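AvmM (Streptomyces sp. NBRC 109436, PDB 7FE6) catalyses macrocyclization in alchivemycin A biosynthesis through dehydration and a Michael-type addition. Local coordinates at residues Phe43-Thr48 against Ala138-Ala143; Val63-Asp68 against Ser150-Ile155; Tyr55-Leu60 against Gly160-Pro165; Lys95-Gln100 against Pro172-Asn177. All coordinates share one frame; numbering follows the deposited sequence.

Contact 1: residues Phe43-Thr48 against Ala138-Ala143; sequences FSVFYT and AHVRLA
Phe43 and Val45 pair with Val140 and Ala138 as antiparallel hydrogen-bonded partners, flanking the non-hydrogen-bonded pair Ser44-His139, and the two short segments run at 142° to each other. Four backbone bonds hold this ladder, the shortest from Ala138 N to Val45 O at 2.7 Å; Val140 N gives another to Phe43 O at 2.8 Å.

The side chains alternate between two faces. On one, Phe43 and Val140 lie side by side, and the isopropyl group of Val140 fits beneath the phenyl ring. Val140 CB stands 3.8 Å from the centroid of the Phe43 ring, displaced toward its rim, in a CH-pi contact. Phe43 CG sits between its own backbone N and carbonyl carbon (chi1 61°), a crowded position, which swings CG from CB toward strand 135-144, where Val140 lies. Val140 CG1 then reaches Phe43 CZ at 3.6 Å, while its other branch, CG2, touches Val45 CG1 at 3.8 Å. Leu142 CB comes to the ring edge, 4.3 Å from Phe43 CE1. An alanine in place of Phe43 would probably open a gap over Val140 and leave Leu142 and Ile155 without the ring they pack on.

The face with Ser44 and His139 turns to the second subunit: Ser44 OG bonds to Ser186 O there and His139 NE2 to His152 of that same subunit, while Phe46 packs on its Ser186 as well. Strand 24-29 flanks 40-49 on its far side, strand 77-83 flanks 135-144, and the apolar face rests on strands 57-66 and 153-162 of the other sheet.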
loop_
_atom_site.group_PDB
_atom_site.type_symbol
_atom_site.label_atom_id
_atom_site.label_comp_id
_atom_site.label_asym_id
_atom_site.label_seq_id
_atom_site.Cartn_x
_atom_site.Cartn_y
_atom_site.Cartn_z
ATOM N N PHE A 43 6.762 5.355 -11.005
ATOM C CA PHE A 43 5.781 4.793 -10.087
ATOM C C PHE A 43 4.421 5.394 -10.424
ATOM O O PHE A 43 4.287 6.228 -11.321
ATOM C CB PHE A 43 6.148 5.031 -8.612
ATOM C CG PHE A 43 6.231 6.485 -8.226
ATOM C CD1 PHE A 43 7.424 7.190 -8.362
ATOM C CD2 PHE A 43 5.108 7.164 -7.758
ATOM C CE1 PHE A 43 7.501 8.528 -8.019
ATOM C CE2 PHE A 43 5.186 8.494 -7.403
ATOM C CZ PHE A 43 6.394 9.181 -7.543
ATOM N N SER A 44 3.390 4.909 -9.751
ATOM C CA SER A 44 2.073 5.469 -9.927
ATOM C C SER A 44 1.525 5.844 -8.561
ATOM O O SER A 44 1.943 5.321 -7.527
ATOM C CB SER A 44 1.116 4.529 -10.696
ATOM O OG SER A 44 0.594 3.482 -9.902
ATOM N N VAL A 45 0.636 6.823 -8.570
ATOM C CA VAL A 45 -0.019 7.295 -7.364
ATOM C C VAL A 45 -1.417 7.724 -7.787
ATOM O O VAL A 45 -1.606 8.265 -8.882
ATOM C CB VAL A 45 0.804 8.430 -6.689
ATOM C CG1 VAL A 45 1.228 9.500 -7.711
ATOM C CG2 VAL A 45 0.059 9.073 -5.502
ATOM N N PHE A 46 -2.403 7.462 -6.943
ATOM C CA PHE A 46 -3.773 7.720 -7.342
ATOM C C PHE A 46 -4.567 8.124 -6.112
ATOM O O PHE A 46 -4.316 7.625 -5.013
ATOM C CB PHE A 46 -4.409 6.500 -8.042
ATOM C CG PHE A 46 -3.932 5.146 -7.528
ATOM C CD1 PHE A 46 -2.737 4.594 -7.979
ATOM C CD2 PHE A 46 -4.716 4.409 -6.636
ATOM C CE1 PHE A 46 -2.296 3.362 -7.517
ATOM C CE2 PHE A 46 -4.295 3.164 -6.166
ATOM C CZ PHE A 46 -3.081 2.629 -6.612
ATOM N N TYR A 47 -5.507 9.044 -6.286
ATOM C CA TYR A 47 -6.356 9.443 -5.174
ATOM C C TYR A 47 -7.785 8.994 -5.441
ATOM O O TYR A 47 -8.256 9.044 -6.583
ATOM C CB TYR A 47 -6.259 10.953 -4.903
ATOM C CG TYR A 47 -6.611 11.901 -6.039
ATOM C CD1 TYR A 47 -5.642 12.288 -6.982
ATOM C CD2 TYR A 47 -7.888 12.476 -6.130
ATOM C CE1 TYR A 47 -5.943 13.185 -8.015
ATOM C CE2 TYR A 47 -8.205 13.371 -7.152
ATOM C CZ TYR A 47 -7.222 13.723 -8.094
ATOM O OH TYR A 47 -7.525 14.603 -9.098
ATOM N N THR A 48 -8.458 8.518 -4.383
ATOM C CA THR A 48 -9.742 7.835 -4.485
ATOM C C THR A 48 -10.732 8.462 -3.518
ATOM O O THR A 48 -10.387 8.743 -2.365
ATOM C CB THR A 48 -9.627 6.341 -4.165
ATOM O OG1 THR A 48 -8.709 5.708 -5.064
ATOM C CG2 THR A 48 -11.006 5.646 -4.243
ATOM N N ALA A 138 -1.881 9.546 -11.258
ATOM C CA ALA A 138 -0.722 10.130 -11.905
ATOM C C ALA A 138 0.302 9.020 -12.056
ATOM O O ALA A 138 0.642 8.346 -11.074
ATOM C CB ALA A 138 -0.151 11.303 -11.101
ATOM N N HIS A 139 0.755 8.793 -13.280
ATOM C CA HIS A 139 1.966 8.017 -13.499
ATOM C C HIS A 139 3.140 8.996 -13.416
ATOM O O HIS A 139 3.080 10.079 -14.002
ATOM C CB HIS A 139 1.911 7.325 -14.862
ATOM C CG HIS A 139 0.766 6.373 -15.021
ATOM N ND1 HIS A 139 0.903 5.006 -14.862
ATOM C CD2 HIS A 139 -0.547 6.592 -15.298
ATOM C CE1 HIS A 139 -0.270 4.424 -15.061
ATOM N NE2 HIS A 139 -1.165 5.364 -15.330
ATOM N N VAL A 140 4.181 8.654 -12.661
ATOM C CA VAL A 140 5.201 9.642 -12.315
ATOM C C VAL A 140 6.590 9.101 -12.646
ATOM O O VAL A 140 6.955 8.006 -12.207
ATOM C CB VAL A 140 5.137 10.023 -10.824
ATOM C CG1 VAL A 140 6.102 11.143 -10.552
ATOM C CG2 VAL A 140 3.768 10.406 -10.426
ATOM N N ARG A 141 7.384 9.894 -13.363
ATOM C CA ARG A 141 8.775 9.569 -13.639
ATOM C C ARG A 141 9.666 10.558 -12.899
ATOM O O ARG A 141 9.554 11.784 -13.092
ATOM C CB ARG A 141 9.062 9.581 -15.137
ATOM C CG ARG A 141 8.496 8.398 -15.887
ATOM C CD ARG A 141 8.502 8.622 -17.402
ATOM N NE ARG A 141 7.954 7.482 -18.112
ATOM C CZ ARG A 141 7.500 7.502 -19.363
ATOM N NH1 ARG A 141 7.500 8.627 -20.078
ATOM N NH2 ARG A 141 7.004 6.388 -19.899
ATOM N N LEU A 142 10.573 10.018 -12.077
ATOM C CA LEU A 142 11.334 10.806 -11.127
ATOM C C LEU A 142 12.790 10.391 -11.182
ATOM O O LEU A 142 13.106 9.198 -11.277
ATOM C CB LEU A 142 10.811 10.623 -9.711
ATOM C CG LEU A 142 11.558 11.350 -8.600
ATOM C CD1 LEU A 142 11.544 12.847 -8.842
ATOM C CD2 LEU A 142 10.938 11.011 -7.263
ATOM N N ALA A 143 13.666 11.392 -11.142
ATOM C CA ALA A 143 15.103 11.183 -11.126
ATOM C C ALA A 143 15.734 12.314 -10.332
ATOM O O ALA A 143 15.457 13.487 -10.597
ATOM C CB ALA A 143 15.670 11.132 -12.554
#

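Contact 2: residues Val63-Asp68 against Ser150-Ile155; sequences VIWFSD and SEHAGI
At the end of the antiparallel pairing between strands 57-66 and 153-162, Phe66 faces Ala153, just after the corner that the chain turns at Glu151 and His152. Trp65 and Gly154 exchange two backbone bonds, Trp65 N to Gly154 O and Gly154 N to Trp65 O. Beyond them Ser67 grips one carbonyl twice: both its N and its OG donate to His152 O, the hydroxyl at 2.7 Å.

This is the second sheet of a beta sandwich, and Ile64 and Ile155 pack on Leu142 of the first. On the same face as these isoleucines, the Phe66 ring takes Ser150 CB over its centre, 3.9 Å from the centroid, and its CD1 lies 3.6 Å from Ala153 CB.

Asp68 clasps the corner with both oxygens, each met on its syn side and somewhat out of the carboxylate plane. Ser150 OG donates to Asp68 OD1 at 2.8 Å, and Glu151 N to Asp68 OD2 at 2.7 Å, almost straight (170°). An alanine at Asp68 would probably leave the Ser150 hydroxyl and the Glu151 N-H without these acceptors and the corner looser. The Trp65 and His152 rings meet obliquely, Trp65 CZ3 lying 3.6 Å from His152 NE2, while His152 ND1 bonds to His139 of the third subunit.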
loop_
_atom_site.group_PDB
_atom_site.type_symbol
_atom_site.label_atom_id
_atom_site.label_comp_id
_atom_site.label_asym_id
_atom_site.label_seq_id
_atom_site.Cartn_x
_atom_site.Cartn_y
_atom_site.Cartn_z
ATOM N N VAL A 63 4.782 15.791 -2.551
ATOM C CA VAL A 63 5.775 16.492 -1.744
ATOM C C VAL A 63 7.017 15.630 -1.611
ATOM O O VAL A 63 6.927 14.458 -1.239
ATOM C CB VAL A 63 5.230 16.867 -0.360
ATOM C CG1 VAL A 63 6.266 17.647 0.398
ATOM C CG2 VAL A 63 3.974 17.684 -0.514
ATOM N N ILE A 64 8.173 16.196 -1.939
ATOM C CA ILE A 64 9.445 15.516 -1.742
ATOM C C ILE A 64 10.137 16.167 -0.559
ATOM O O ILE A 64 10.234 17.395 -0.499
ATOM C CB ILE A 64 10.320 15.552 -3.001
ATOM C CG1 ILE A 64 9.548 14.935 -4.177
ATOM C CG2 ILE A 64 11.629 14.807 -2.720
ATOM C CD1 ILE A 64 10.338 14.864 -5.465
ATOM N N TRP A 65 10.574 15.354 0.395
ATOM C CA TRP A 65 11.068 15.814 1.686
ATOM C C TRP A 65 12.377 15.112 2.009
ATOM O O TRP A 65 12.472 13.886 1.893
ATOM C CB TRP A 65 10.040 15.554 2.791
ATOM C CG TRP A 65 10.529 15.830 4.213
ATOM C CD1 TRP A 65 10.934 17.034 4.727
ATOM C CD2 TRP A 65 10.583 14.891 5.309
ATOM N NE1 TRP A 65 11.266 16.892 6.064
ATOM C CE2 TRP A 65 11.054 15.592 6.443
ATOM C CE3 TRP A 65 10.296 13.525 5.433
ATOM C CZ2 TRP A 65 11.240 14.979 7.677
ATOM C CZ3 TRP A 65 10.479 12.917 6.662
ATOM C CH2 TRP A 65 10.947 13.646 7.768
ATOM N N PHE A 66 13.383 15.886 2.393
ATOM C CA PHE A 66 14.624 15.349 2.949
ATOM C C PHE A 66 14.679 15.710 4.425
ATOM O O PHE A 66 14.617 16.888 4.779
ATOM C CB PHE A 66 15.858 15.896 2.225
ATOM C CG PHE A 66 16.047 15.365 0.820
ATOM C CD1 PHE A 66 15.180 14.431 0.282
ATOM C CD2 PHE A 66 17.116 15.804 0.039
ATOM C CE1 PHE A 66 15.365 13.947 -1.010
ATOM C CE2 PHE A 66 17.305 15.319 -1.254
ATOM C CZ PHE A 66 16.423 14.389 -1.779
ATOM N N SER A 67 14.803 14.700 5.278
ATOM C CA SER A 67 14.835 14.946 6.708
ATOM C C SER A 67 16.216 15.356 7.206
ATOM O O SER A 67 16.328 15.845 8.338
ATOM C CB SER A 67 14.400 13.698 7.463
ATOM O OG SER A 67 15.443 12.755 7.429
ATOM N N ASP A 68 17.267 15.141 6.404
ATOM C CA ASP A 68 18.646 15.221 6.875
ATOM C C ASP A 68 19.483 16.223 6.095
ATOM O O ASP A 68 20.715 16.156 6.137
ATOM C CB ASP A 68 19.295 13.835 6.836
ATOM C CG ASP A 68 19.213 13.181 5.465
ATOM O OD1 ASP A 68 18.443 13.667 4.609
ATOM O OD2 ASP A 68 19.902 12.158 5.251
ATOM N N SER A 150 20.309 11.150 0.448
ATOM C CA SER A 150 19.545 11.349 1.667
ATOM C C SER A 150 19.323 10.003 2.344
ATOM O O SER A 150 19.007 9.017 1.676
ATOM C CB SER A 150 18.208 12.029 1.368
ATOM O OG SER A 150 17.442 12.118 2.548
ATOM N N GLU A 151 19.459 9.969 3.662
ATOM C CA GLU A 151 19.302 8.732 4.399
ATOM C C GLU A 151 17.932 8.576 5.056
ATOM O O GLU A 151 17.645 7.521 5.635
ATOM C CB GLU A 151 20.449 8.611 5.399
ATOM C CG GLU A 151 21.722 8.282 4.623
ATOM C CD GLU A 151 21.505 7.006 3.797
ATOM O OE1 GLU A 151 21.243 5.955 4.456
ATOM O OE2 GLU A 151 21.491 7.060 2.529
ATOM N N HIS A 152 17.073 9.584 4.964
ATOM C CA HIS A 152 15.673 9.403 5.325
ATOM C C HIS A 152 14.866 10.496 4.639
ATOM O O HIS A 152 14.948 11.672 5.015
ATOM C CB HIS A 152 15.454 9.413 6.836
ATOM C CG HIS A 152 14.005 9.455 7.217
ATOM N ND1 HIS A 152 13.103 8.486 6.823
ATOM C CD2 HIS A 152 13.286 10.381 7.900
ATOM C CE1 HIS A 152 11.901 8.796 7.276
ATOM N NE2 HIS A 152 11.984 9.942 7.932
ATOM N N ALA A 153 14.064 10.090 3.662
ATOM C CA ALA A 153 13.323 10.991 2.809
ATOM C C ALA A 153 11.951 10.383 2.594
ATOM O O ALA A 153 11.716 9.203 2.881
ATOM C CB ALA A 153 14.044 11.210 1.472
ATOM N N GLY A 154 11.046 11.180 2.054
ATOM C CA GLY A 154 9.724 10.670 1.752
ATOM C C GLY A 154 9.167 11.346 0.528
ATOM O O GLY A 154 9.470 12.514 0.239
ATOM N N ILE A 155 8.354 10.597 -0.211
ATOM C CA ILE A 155 7.422 11.185 -1.160
ATOM C C ILE A 155 6.053 11.157 -0.499
ATOM O O ILE A 155 5.629 10.120 0.038
ATOM C CB ILE A 155 7.420 10.429 -2.494
ATOM C CG1 ILE A 155 8.845 10.305 -3.022
ATOM C CG2 ILE A 155 6.578 11.171 -3.500
ATOM C CD1 ILE A 155 8.990 9.418 -4.260
#

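Contact 3: residues Tyr55-Leu60 against Gly160-Pro165; sequences YPDTGL and GMLDAP
Met161 reaches across to Tyr55 and Thr58, and its side chain touches one or the other along most of its length. At its base, Met161 CB lies 3.6 Å from Tyr55 CD1 and 3.8 Å from Thr58 CG2, touching both ring and methyl. The next atom stands between the backbone N and carbonyl carbon of Met161 (chi1 43°), over the face of the tyrosine: Met161 CG is 3.6 Å from the centroid of the Tyr55 ring, offset toward the CD1-CE1 side of the rim, a CH-pi contact. Met161 SD follows at 4.7 Å from that centroid, making a Met-aromatic contact on the same face. The chain is bent at both chi2 and chi3, which brings the terminal CE back to Thr58 CG2 at 4.0 Å.

Around this side chain the backbones pair in antiparallel fashion. Gly59 and Gly160 exchange two bonds, and Leu162 N donates to Asp57 O at 3.0 Å in a nearly straight bond (173°). Further along, Pro56 packs on Pro165, CB to CG at 3.7 Å.

Tyr55 OH bonds to Tyr12 and Asn21, and Thr58 OG1 to Tyr47 of strand 40-49. Leu60 leans on Val45 and Tyr47 of that strand in the opposing sheet, Ile24 of strand 24-29 touches both Tyr55 and Met161, and strand 178-189 supplies Val178 beside them.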
loop_
_atom_site.group_PDB
_atom_site.type_symbol
_atom_site.label_atom_id
_atom_site.label_comp_id
_atom_site.label_asym_id
_atom_site.label_seq_id
_atom_site.Cartn_x
_atom_site.Cartn_y
_atom_site.Cartn_z
ATOM N N TYR A 55 -16.578 15.920 -5.287
ATOM C CA TYR A 55 -15.843 17.176 -5.369
ATOM C C TYR A 55 -15.841 17.710 -6.799
ATOM O O TYR A 55 -15.613 16.951 -7.745
ATOM C CB TYR A 55 -14.416 16.999 -4.882
ATOM C CG TYR A 55 -14.329 17.132 -3.396
ATOM C CD1 TYR A 55 -14.328 18.382 -2.807
ATOM C CD2 TYR A 55 -14.282 16.013 -2.573
ATOM C CE1 TYR A 55 -14.264 18.523 -1.447
ATOM C CE2 TYR A 55 -14.227 16.146 -1.207
ATOM C CZ TYR A 55 -14.217 17.409 -0.648
ATOM O OH TYR A 55 -14.154 17.582 0.716
ATOM N N PRO A 56 -16.070 19.016 -6.965
ATOM C CA PRO A 56 -16.232 19.559 -8.323
ATOM C C PRO A 56 -14.941 19.650 -9.112
ATOM O O PRO A 56 -14.979 19.662 -10.351
ATOM C CB PRO A 56 -16.843 20.947 -8.077
ATOM C CG PRO A 56 -16.424 21.308 -6.689
ATOM C CD PRO A 56 -16.376 20.012 -5.922
ATOM N N ASP A 57 -13.801 19.757 -8.444
ATOM C CA ASP A 57 -12.536 19.816 -9.158
ATOM C C ASP A 57 -11.447 19.313 -8.221
ATOM O O ASP A 57 -11.480 19.591 -7.020
ATOM C CB ASP A 57 -12.250 21.242 -9.652
ATOM C CG ASP A 57 -11.402 21.260 -10.913
ATOM O OD1 ASP A 57 -11.038 20.167 -11.414
ATOM O OD2 ASP A 57 -11.089 22.372 -11.401
ATOM N N THR A 58 -10.531 18.513 -8.753
ATOM C CA THR A 58 -9.497 17.915 -7.923
ATOM C C THR A 58 -8.210 17.814 -8.714
ATOM O O THR A 58 -8.233 17.649 -9.936
ATOM C CB THR A 58 -9.851 16.512 -7.462
ATOM O OG1 THR A 58 -9.971 15.679 -8.620
ATOM C CG2 THR A 58 -11.143 16.484 -6.635
ATOM N N GLY A 59 -7.092 17.833 -7.986
ATOM C CA GLY A 59 -5.787 17.562 -8.557
ATOM C C GLY A 59 -4.833 17.071 -7.490
ATOM O O GLY A 59 -5.003 17.356 -6.302
ATOM N N LEU A 60 -3.816 16.334 -7.930
ATOM C CA LEU A 60 -2.840 15.750 -7.017
ATOM C C LEU A 60 -1.669 16.696 -6.752
ATOM O O LEU A 60 -1.139 17.338 -7.668
ATOM C CB LEU A 60 -2.289 14.433 -7.577
ATOM C CG LEU A 60 -1.227 13.782 -6.667
ATOM C CD1 LEU A 60 -1.835 13.314 -5.350
ATOM C CD2 LEU A 60 -0.358 12.716 -7.332
ATOM N N GLY A 160 -5.555 17.432 -3.536
ATOM C CA GLY A 160 -6.174 18.751 -3.438
ATOM C C GLY A 160 -7.533 18.792 -4.116
ATOM O O GLY A 160 -7.712 18.259 -5.218
ATOM N N MET A 161 -8.498 19.400 -3.435
ATOM C CA MET A 161 -9.806 19.595 -4.030
ATOM C C MET A 161 -10.301 21.012 -3.775
ATOM O O MET A 161 -9.894 21.694 -2.830
ATOM C CB MET A 161 -10.835 18.577 -3.523
ATOM C CG MET A 161 -10.804 18.306 -2.020
ATOM S SD MET A 161 -9.664 16.992 -1.512
ATOM C CE MET A 161 -9.216 16.300 -3.080
ATOM N N LEU A 162 -11.201 21.425 -4.655
ATOM C CA LEU A 162 -11.958 22.659 -4.538
ATOM C C LEU A 162 -13.302 22.265 -3.938
ATOM O O LEU A 162 -14.073 21.524 -4.557
ATOM C CB LEU A 162 -12.095 23.323 -5.908
ATOM C CG LEU A 162 -10.768 23.801 -6.519
ATOM C CD1 LEU A 162 -10.979 24.472 -7.858
ATOM C CD2 LEU A 162 -10.080 24.767 -5.578
ATOM N N ASP A 163 -13.552 22.723 -2.711
ATOM C CA ASP A 163 -14.820 22.462 -2.034
ATOM C C ASP A 163 -16.022 22.870 -2.886
ATOM O O ASP A 163 -16.916 22.060 -3.157
ATOM C CB ASP A 163 -14.841 23.197 -0.693
ATOM C CG ASP A 163 -16.097 22.921 0.092
ATOM O OD1 ASP A 163 -16.235 21.775 0.591
ATOM O OD2 ASP A 163 -16.948 23.841 0.194
ATOM N N ALA A 164 -16.058 24.122 -3.323
ATOM C CA ALA A 164 -17.190 24.619 -4.081
ATOM C C ALA A 164 -16.749 24.996 -5.489
ATOM O O ALA A 164 -15.615 25.443 -5.685
ATOM C CB ALA A 164 -17.815 25.841 -3.400
ATOM N N PRO A 165 -17.614 24.827 -6.489
ATOM C CA PRO A 165 -17.197 25.115 -7.866
ATOM C C PRO A 165 -16.822 26.576 -8.010
ATOM O O PRO A 165 -17.519 27.472 -7.520
ATOM C CB PRO A 165 -18.431 24.756 -8.697
ATOM C CG PRO A 165 -19.204 23.812 -7.834
ATOM C CD PRO A 165 -18.982 24.288 -6.432
#

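Contact 4: residues Lys95-Gln100 against Pro172-Asn177; sequences KCWDPQ and PGLFGN
Trp97 and Leu174 supply the main apolar touch between two irregular loops. The leucine crosses the Trp97 side chain obliquely near its base: Leu174 CD2 is 4.1 Å from Trp97 CB and 3.8 Å from Trp97 N, and Leu174 CD1 also comes within 4.2 Å of Trp97 CE3. Pro172 adds its CG, 4.3 Å from Trp97 CD1.

The polar approaches between the loops include no conventional hydrogen bond. Gly173 CA approaches Cys96 O at 3.5 Å in a CA-H...O contact. The carbonyls Lys95 O and Gly173 O come within 3.1 Å of each other as two acceptors; Gln112 NE2 bonds to the latter, which probably eases the repulsion. Gly173 adopts a positive phi of 97°, and a side chain there would collide with Cys96 O, so the close approach depends on glycine.

Amide-aromatic packing is internal to Lys95-Gln100. Gln100 NE2 sits 3.4 Å above the plane of the Trp97 ring, over its centre, and is kept there by a bond to Asp98 O at 2.9 Å.

Backbone bonds from Lys95, Trp97 and Gln100 to Gln112, Ala110 and His108 lay this loop along strand 107-113, an outermost strand of its sheet. The arrangement is loop-on-loop packing at the border of a beta sandwich.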
loop_
_atom_site.group_PDB
_atom_site.type_symbol
_atom_site.label_atom_id
_atom_site.label_comp_id
_atom_site.label_asym_id
_atom_site.label_seq_id
_atom_site.Cartn_x
_atom_site.Cartn_y
_atom_site.Cartn_z
ATOM N N LYS A 95 4.449 25.719 -10.860
ATOM C CA LYS A 95 3.345 25.114 -10.110
ATOM C C LYS A 95 3.892 24.259 -8.975
ATOM O O LYS A 95 3.527 23.099 -8.778
ATOM C CB LYS A 95 2.427 24.296 -11.019
ATOM C CG LYS A 95 1.672 25.073 -12.089
ATOM C CD LYS A 95 0.577 24.209 -12.745
ATOM C CE LYS A 95 0.067 24.793 -14.062
ATOM N NZ LYS A 95 1.118 24.879 -15.122
ATOM N N CYS A 96 4.811 24.864 -8.230
ATOM C CA CYS A 96 5.365 24.282 -7.021
ATOM C C CYS A 96 5.257 25.311 -5.912
ATOM O O CYS A 96 5.151 26.516 -6.167
ATOM C CB CYS A 96 6.833 23.867 -7.171
ATOM S SG CYS A 96 7.145 22.578 -8.393
ATOM N N TRP A 97 5.180 24.809 -4.685
ATOM C CA TRP A 97 5.332 25.660 -3.524
ATOM C C TRP A 97 6.813 25.964 -3.324
ATOM O O TRP A 97 7.690 25.236 -3.795
ATOM C CB TRP A 97 4.721 24.979 -2.299
ATOM C CG TRP A 97 4.347 25.900 -1.198
ATOM C CD1 TRP A 97 4.319 27.257 -1.234
ATOM C CD2 TRP A 97 3.933 25.526 0.121
ATOM N NE1 TRP A 97 3.923 27.762 -0.018
ATOM C CE2 TRP A 97 3.679 26.718 0.833
ATOM C CE3 TRP A 97 3.764 24.298 0.776
ATOM C CZ2 TRP A 97 3.255 26.719 2.163
ATOM C CZ3 TRP A 97 3.344 24.303 2.096
ATOM C CH2 TRP A 97 3.092 25.509 2.776
ATOM N N ASP A 98 7.086 27.081 -2.662
ATOM C CA ASP A 98 8.453 27.417 -2.305
ATOM C C ASP A 98 8.974 26.445 -1.249
ATOM O O ASP A 98 8.187 25.897 -0.465
ATOM C CB ASP A 98 8.549 28.844 -1.780
ATOM C CG ASP A 98 8.518 29.863 -2.885
ATOM O OD1 ASP A 98 8.845 29.499 -4.031
ATOM O OD2 ASP A 98 8.222 31.036 -2.606
ATOM N N PRO A 99 10.319 26.235 -1.191
ATOM C CA PRO A 99 10.897 25.354 -0.168
ATOM C C PRO A 99 10.310 25.583 1.211
ATOM O O PRO A 99 10.041 26.720 1.597
ATOM C CB PRO A 99 12.389 25.719 -0.195
ATOM C CG PRO A 99 12.643 26.219 -1.571
ATOM C CD PRO A 99 11.359 26.856 -2.041
ATOM N N GLN A 100 10.022 24.502 1.924
ATOM C CA GLN A 100 9.527 24.563 3.292
ATOM C C GLN A 100 10.530 23.863 4.195
ATOM O O GLN A 100 11.125 22.857 3.809
ATOM C CB GLN A 100 8.149 23.914 3.422
ATOM C CG GLN A 100 7.069 24.531 2.550
ATOM C CD GLN A 100 6.774 25.964 2.923
ATOM O OE1 GLN A 100 6.455 26.255 4.081
ATOM N NE2 GLN A 100 6.903 26.877 1.955
ATOM N N PRO A 172 -0.087 28.848 -2.793
ATOM C CA PRO A 172 0.427 29.233 -4.114
ATOM C C PRO A 172 1.275 28.116 -4.699
ATOM O O PRO A 172 2.154 27.564 -4.035
ATOM C CB PRO A 172 1.245 30.501 -3.828
ATOM C CG PRO A 172 1.613 30.401 -2.399
ATOM C CD PRO A 172 0.468 29.691 -1.719
ATOM N N GLY A 173 0.963 27.751 -5.936
ATOM C CA GLY A 173 1.640 26.688 -6.629
ATOM C C GLY A 173 0.937 25.346 -6.569
ATOM O O GLY A 173 1.139 24.523 -7.468
ATOM N N LEU A 174 0.114 25.109 -5.549
ATOM C CA LEU A 174 -0.535 23.820 -5.351
ATOM C C LEU A 174 -2.025 23.878 -5.670
ATOM O O LEU A 174 -2.678 24.920 -5.506
ATOM C CB LEU A 174 -0.351 23.336 -3.910
ATOM C CG LEU A 174 1.072 23.318 -3.350
ATOM C CD1 LEU A 174 1.090 22.630 -1.995
ATOM C CD2 LEU A 174 2.027 22.648 -4.322
ATOM N N PHE A 175 -2.580 22.716 -6.038
ATOM C CA PHE A 175 -3.992 22.625 -6.392
ATOM C C PHE A 175 -4.849 22.402 -5.150
ATOM O O PHE A 175 -4.575 21.499 -4.352
ATOM C CB PHE A 175 -4.256 21.500 -7.393
ATOM C CG PHE A 175 -5.672 21.489 -7.892
ATOM C CD1 PHE A 175 -6.672 20.840 -7.179
ATOM C CD2 PHE A 175 -6.016 22.200 -9.043
ATOM C CE1 PHE A 175 -7.988 20.875 -7.614
ATOM C CE2 PHE A 175 -7.329 22.232 -9.495
ATOM C CZ PHE A 175 -8.318 21.560 -8.783
ATOM N N GLY A 176 -5.886 23.236 -4.994
ATOM C CA GLY A 176 -6.918 22.987 -4.005
ATOM C C GLY A 176 -7.056 24.039 -2.923
ATOM O O GLY A 176 -6.111 24.790 -2.645
ATOM N N ASN A 177 -8.257 24.146 -2.349
ATOM C CA ASN A 177 -8.464 24.934 -1.144
ATOM C C ASN A 177 -8.751 24.078 0.077
ATOM O O ASN A 177 -8.559 24.546 1.200
ATOM C CB ASN A 177 -9.597 25.958 -1.352
ATOM C CG ASN A 177 -10.959 25.309 -1.457
ATOM O OD1 ASN A 177 -11.080 24.172 -1.919
ATOM N ND2 ASN A 177 -11.999 26.041 -1.071
#

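Contacts 2 and 3 share strands 57-66 and 153-162 but stand about 27 Å apart, centre to centre, at opposite ends of one ladder; contact 1 belongs to the facing sheet and touches both. It is buried, with an apolar inner face and, turned to another subunit, a serine and a histidine bonded across the boundary. Contact 2, likewise buried, also reaches a subunit boundary, yet fixes its corner with carboxylate and hydroxyl bonds. Contact 3, partly buried, adds methionine, tyrosine and proline packing to its backbone bonds and meets no other chain. Contact 4, at the surface, joins loops instead of strands and connects to contact 3 through Asn177, whose OD1 accepts a hydrogen bond from Asp163 N.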